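Local coordinates for conserved hypothetical exported protein (PDB 4JJA) that probably acts as an exo-beta-N-acetylmuramidase of the NamZ family, trimming N-acetylmuramic acid from peptidoglycan fragments, at residues A[237-242]-A[305-310]; A[243-248]-A[276-281]. All coordinates share one frame; numbering follows the deposited sequence. Where two conformers were deposited one is given.

Contact 1 of 2, residues A[237-242]-A[305-310]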
loop_
_atom_site.group_PDB
_atom_site.type_symbol
_atom_site.label_atom_id
_atom_site.label_comp_id
_atom_site.label_asym_id
_atom_site.label_seq_id
_atom_site.Cartn_x
_atom_site.Cartn_y
_atom_site.Cartn_z
ATOM N N GLU A 237 -6.283 -13.195 -3.408
ATOM C CA GLU A 237 -7.434 -12.435 -3.913
ATOM C C GLU A 237 -7.644 -12.693 -5.399
ATOM O O GLU A 237 -8.683 -12.343 -5.919
ATOM C CB GLU A 237 -7.284 -10.960 -3.612
ATOM C CG GLU A 237 -7.306 -10.777 -2.076
ATOM C CD GLU A 237 -7.860 -9.551 -1.470
ATOM O OE1 GLU A 237 -7.821 -8.513 -2.094
ATOM O OE2 GLU A 237 -8.271 -9.650 -0.278
ATOM N N GLY A 238 -6.666 -13.265 -6.087
ATOM C CA GLY A 238 -6.802 -13.731 -7.459
ATOM C C GLY A 238 -7.243 -15.165 -7.577
ATOM O O GLY A 238 -7.015 -15.747 -8.647
ATOM N N THR A 239 -7.850 -15.722 -6.526
ATOM C CA THR A 239 -8.251 -17.110 -6.424
ATOM C C THR A 239 -9.515 -17.157 -5.592
ATOM O O THR A 239 -9.887 -16.153 -4.969
ATOM C CB THR A 239 -7.170 -17.983 -5.710
ATOM O OG1 THR A 239 -7.275 -17.808 -4.284
ATOM C CG2 THR A 239 -5.744 -17.711 -6.209
ATOM N N PRO A 240 -10.151 -18.335 -5.437
ATOM C CA PRO A 240 -11.288 -18.467 -4.514
ATOM C C PRO A 240 -10.941 -18.732 -3.050
ATOM O O PRO A 240 -11.827 -18.911 -2.221
ATOM C CB PRO A 240 -12.061 -19.647 -5.082
ATOM C CG PRO A 240 -11.336 -20.126 -6.211
ATOM C CD PRO A 240 -10.024 -19.489 -6.313
ATOM N N VAL A 241 -9.662 -18.801 -2.736
ATOM C CA VAL A 241 -9.197 -19.182 -1.399
ATOM C C VAL A 241 -9.431 -18.011 -0.442
ATOM O O VAL A 241 -9.140 -16.866 -0.762
ATOM C CB VAL A 241 -7.701 -19.568 -1.447
ATOM C CG1 VAL A 241 -7.161 -19.859 -0.109
ATOM C CG2 VAL A 241 -7.489 -20.732 -2.395
ATOM N N SER A 242 -9.946 -18.299 0.751
ATOM C CA SER A 242 -10.056 -17.289 1.792
ATOM C C SER A 242 -8.669 -17.038 2.405
ATOM O O SER A 242 -7.920 -17.988 2.687
ATOM C CB SER A 242 -10.998 -17.751 2.929
ATOM O OG SER A 242 -10.965 -16.821 4.028
ATOM N N ASP A 305 4.879 -20.513 -1.990
ATOM C CA ASP A 305 4.536 -21.823 -1.441
ATOM C C ASP A 305 3.051 -21.966 -1.182
ATOM O O ASP A 305 2.480 -23.058 -1.351
ATOM C CB ASP A 305 5.291 -22.116 -0.115
ATOM C CG ASP A 305 6.753 -22.495 -0.270
ATOM O OD1 ASP A 305 7.204 -22.772 -1.371
ATOM O OD2 ASP A 305 7.449 -22.545 0.784
ATOM N N TYR A 306 2.436 -20.898 -0.647
ATOM C CA TYR A 306 1.077 -21.007 -0.202
ATOM C C TYR A 306 0.132 -21.149 -1.396
ATOM O O TYR A 306 -0.770 -22.005 -1.416
ATOM C CB TYR A 306 0.710 -19.772 0.649
ATOM C CG TYR A 306 1.750 -19.439 1.702
ATOM C CD1 TYR A 306 2.192 -20.399 2.587
ATOM C CD2 TYR A 306 2.263 -18.164 1.829
ATOM C CE1 TYR A 306 3.177 -20.103 3.555
ATOM C CE2 TYR A 306 3.234 -17.857 2.801
ATOM C CZ TYR A 306 3.692 -18.844 3.651
ATOM O OH TYR A 306 4.609 -18.504 4.634
ATOM N N LEU A 307 0.315 -20.298 -2.392
ATOM C CA LEU A 307 -0.465 -20.345 -3.580
ATOM C C LEU A 307 -0.365 -21.721 -4.299
ATOM O O LEU A 307 -1.355 -22.294 -4.734
ATOM C CB LEU A 307 0.027 -19.174 -4.430
ATOM C CG LEU A 307 -0.729 -18.906 -5.704
ATOM C CD1 LEU A 307 -2.129 -18.377 -5.442
ATOM C CD2 LEU A 307 0.014 -17.922 -6.550
ATOM N N ILE A 308 0.866 -22.210 -4.378
ATOM C CA ILE A 308 1.118 -23.479 -5.051
ATOM C C ILE A 308 0.479 -24.622 -4.284
ATOM O O ILE A 308 -0.120 -25.545 -4.862
ATOM C CB ILE A 308 2.635 -23.638 -5.280
ATOM C CG1 ILE A 308 3.117 -22.612 -6.306
ATOM C CG2 ILE A 308 3.022 -25.109 -5.636
ATOM C CD1 ILE A 308 4.629 -22.543 -6.484
ATOM N N ASP A 309 0.580 -24.573 -2.961
ATOM C CA ASP A 309 -0.064 -25.570 -2.128
ATOM C C ASP A 309 -1.563 -25.647 -2.375
ATOM O O ASP A 309 -2.115 -26.733 -2.583
ATOM C CB ASP A 309 0.232 -25.234 -0.659
ATOM C CG ASP A 309 -0.402 -26.186 0.327
ATOM O OD1 ASP A 309 -0.161 -27.382 0.158
ATOM O OD2 ASP A 309 -1.010 -25.735 1.275
ATOM N N ALA A 310 -2.219 -24.497 -2.301
ATOM C CA ALA A 310 -3.641 -24.483 -2.513
ATOM C C ALA A 310 -4.050 -24.924 -3.909
ATOM O O ALA A 310 -5.012 -25.656 -4.079
ATOM C CB ALA A 310 -4.203 -23.094 -2.212
#

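Contact 2 of 2, residues A[243-248]-A[276-281]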
loop_
_atom_site.group_PDB
_atom_site.type_symbol
_atom_site.label_atom_id
_atom_site.label_comp_id
_atom_site.label_asym_id
_atom_site.label_seq_id
_atom_site.Cartn_x
_atom_site.Cartn_y
_atom_site.Cartn_z
ATOM N N LEU A 243 -8.404 -15.762 2.704
ATOM C CA LEU A 243 -7.198 -15.374 3.406
ATOM C C LEU A 243 -7.522 -14.854 4.807
ATOM O O LEU A 243 -6.709 -14.159 5.452
ATOM C CB LEU A 243 -6.365 -14.398 2.581
ATOM C CG LEU A 243 -7.053 -13.163 2.024
ATOM C CD1 LEU A 243 -7.386 -12.114 3.077
ATOM C CD2 LEU A 243 -6.164 -12.525 0.944
ATOM N N GLY A 244 -8.722 -15.196 5.295
ATOM C CA GLY A 244 -9.066 -14.887 6.681
ATOM C C GLY A 244 -9.864 -13.637 6.928
ATOM O O GLY A 244 -10.082 -13.290 8.098
ATOM N N ARG A 245 -10.291 -12.935 5.889
ATOM C CA ARG A 245 -11.286 -11.863 6.155
ATOM C C ARG A 245 -12.504 -12.523 6.808
ATOM O O ARG A 245 -12.968 -13.548 6.349
ATOM C CB ARG A 245 -11.686 -11.128 4.918
ATOM C CG ARG A 245 -10.597 -10.275 4.292
ATOM C CD ARG A 245 -11.197 -9.635 3.014
ATOM N NE ARG A 245 -10.187 -9.050 2.136
ATOM C CZ ARG A 245 -9.720 -7.830 2.227
ATOM N NH1 ARG A 245 -10.249 -6.978 3.088
ATOM N NH2 ARG A 245 -8.782 -7.411 1.378
ATOM N N GLY A 246 -13.019 -11.901 7.856
ATOM C CA GLY A 246 -14.111 -12.472 8.643
ATOM C C GLY A 246 -13.658 -13.323 9.827
ATOM O O GLY A 246 -14.506 -13.916 10.474
ATOM N N THR A 247 -12.339 -13.325 10.109
ATOM C CA THR A 247 -11.785 -14.077 11.192
ATOM C C THR A 247 -10.932 -13.132 12.062
ATOM O O THR A 247 -10.677 -11.989 11.705
ATOM C CB THR A 247 -10.913 -15.282 10.732
ATOM O OG1 THR A 247 -9.631 -14.816 10.296
ATOM C CG2 THR A 247 -11.635 -16.135 9.685
ATOM N N THR A 248 -10.387 -13.688 13.155
ATOM C CA THR A 248 -9.419 -12.976 13.961
ATOM C C THR A 248 -8.031 -12.874 13.343
ATOM O O THR A 248 -7.163 -12.215 13.914
ATOM C CB THR A 248 -9.301 -13.562 15.347
ATOM O OG1 THR A 248 -8.762 -14.884 15.264
ATOM C CG2 THR A 248 -10.651 -13.544 16.119
ATOM N N ASN A 276 -19.322 -9.194 3.865
ATOM C CA ASN A 276 -19.737 -10.171 2.878
ATOM C C ASN A 276 -18.407 -10.837 2.408
ATOM O O ASN A 276 -18.088 -10.781 1.200
ATOM C CB ASN A 276 -20.626 -9.503 1.712
ATOM C CG ASN A 276 -21.970 -8.708 2.194
ATOM O OD1 ASN A 276 -22.724 -9.173 3.092
ATOM N ND2 ASN A 276 -22.295 -7.550 1.547
ATOM N N PRO A 277 -17.605 -11.462 3.350
ATOM C CA PRO A 277 -16.294 -11.951 3.046
ATOM C C PRO A 277 -16.332 -13.227 2.187
ATOM O O PRO A 277 -17.347 -13.925 2.166
ATOM C CB PRO A 277 -15.667 -12.242 4.439
ATOM C CG PRO A 277 -16.830 -12.682 5.252
ATOM C CD PRO A 277 -17.943 -11.771 4.773
ATOM N N PRO A 278 -15.225 -13.521 1.517
ATOM C CA PRO A 278 -15.090 -14.776 0.815
ATOM C C PRO A 278 -15.391 -15.960 1.739
ATOM O O PRO A 278 -14.881 -16.036 2.856
ATOM C CB PRO A 278 -13.629 -14.738 0.324
ATOM C CG PRO A 278 -13.300 -13.279 0.284
ATOM C CD PRO A 278 -14.064 -12.634 1.323
ATOM N N GLN A 279 -16.189 -16.911 1.258
ATOM C CA GLN A 279 -16.484 -18.104 1.997
ATOM C C GLN A 279 -17.224 -17.837 3.316
ATOM O O GLN A 279 -17.090 -18.590 4.280
ATOM C CB GLN A 279 -15.236 -18.990 2.207
ATOM C CG GLN A 279 -14.385 -19.233 0.941
ATOM C CD GLN A 279 -15.104 -19.929 -0.165
ATOM O OE1 GLN A 279 -16.162 -20.492 0.006
ATOM N NE2 GLN A 279 -14.529 -19.852 -1.370
ATOM N N LEU A 280 -18.015 -16.769 3.332
ATOM C CA LEU A 280 -18.826 -16.391 4.465
ATOM C C LEU A 280 -19.597 -17.586 4.985
ATOM O O LEU A 280 -20.343 -18.221 4.229
ATOM C CB LEU A 280 -19.795 -15.273 4.099
ATOM C CG LEU A 280 -20.833 -14.908 5.139
ATOM C CD1 LEU A 280 -20.189 -14.470 6.492
ATOM C CD2 LEU A 280 -21.758 -13.826 4.597
ATOM N N ASN A 281 -19.462 -17.870 6.276
ATOM C CA ASN A 281 -20.176 -18.918 6.982
ATOM C C ASN A 281 -19.880 -20.345 6.507
ATOM O O ASN A 281 -20.586 -21.280 6.869
ATOM C CB ASN A 281 -21.678 -18.642 7.044
ATOM C CG ASN A 281 -22.022 -17.393 7.870
ATOM O OD1 ASN A 281 -21.372 -17.088 8.875
ATOM N ND2 ASN A 281 -23.038 -16.653 7.446
HETATM O O HOH W 1 -12.721 -14.798 3.899
#

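Contact 1 of 2, residues A[237-242]-A[305-310]
T239 and V241 face helix 305-314 from a loop that carries an ST turn, and they meet L307 and A310 on it in a small, buried, wholly apolar contact within the C-terminal NamZ region. Two methyl-to-methyl touches make it up. In the conformer given for L307, one of two modelled, CG2 of T239 lies 3.8 Å from CD1 of the leucine, and the two side chains run at a slant to each other; the touch holds for that copy. One helical turn further on, V241 CG2 sits 4.1 Å from A310 CB, where the helix offers only a methyl to the valine.

Nearby, F320 also packs on T239, F236 on V241, and F325 and I338 on L307.

The polar side of T239 serves the loop itself. Its chi1 of 80° turns OG1 back over its own chain while CG2 faces the helix. OG1 is also hydrogen-bonded to the carbonyl O of F236, and it closes the ST turn by accepting the backbone N-H of V241, with N to OG1 at 3.0 Å and an N-H...O angle of 159°.

Contact 2 of 2, residues A[243-248]-A[276-281]
R245 and P277 lie with their CB atoms facing each other, 4.2 Å apart, at the closest approach of the two backbones. The proline ring meets the arginine's main chain more closely than its side chain: P277 CB is 3.6 Å from the carbonyl O of R245. The same peptide continues to G246 N, 4.3 Å from P277 CB, and G246 has no side chain to put against the ring.

From CB the arginine runs on past the second proline. CG is anti to the carbonyl carbon (chi1 -68°) and the chain is extended from CG to NE; R245 CD makes a loose approach to P278, 4.5 Å from the proline CD. The guanidinium group lies beyond both rings, where NH2 forms a salt bridge with E237 and also bonds a glycerol, probably from the crystallisation liquor.

One ordered water joins the two loops, donating to R245 O at 2.8 Å and to P278 O at 2.7 Å. Inside its own loop, T247 OG1 donates to G244 O at 2.7 Å, approaching in the plane of that carbonyl, at one of its lone pairs, and reinforcing a weak backbone bond from T247 N to the same oxygen. Each segment holds a type II beta turn, G244 to T247 and P277 to L280, with P277 and P278 of one turn resting against R245 and G246 of the other and a water bridging them.

In the fold
Both contacts lie on the same side of the chain's centre, in the C-terminal NamZ region, with their own centres 14 Å apart. Segments 237-242 and 243-248 are consecutive parts of one long loop between helix 224-233 and strand 253-256. Because 243-248 and 276-281 both fall between 237-242 and 305-310, contact 2 is nested inside the loop that contact 1 closes. The two also touch directly, through the E237–R245 bridge and a probable hydrogen bond from Q279 to P240. Together they link this loop to helix 305-314 and to the connection between strands 265-266 and 284-288 of the small antiparallel sheet.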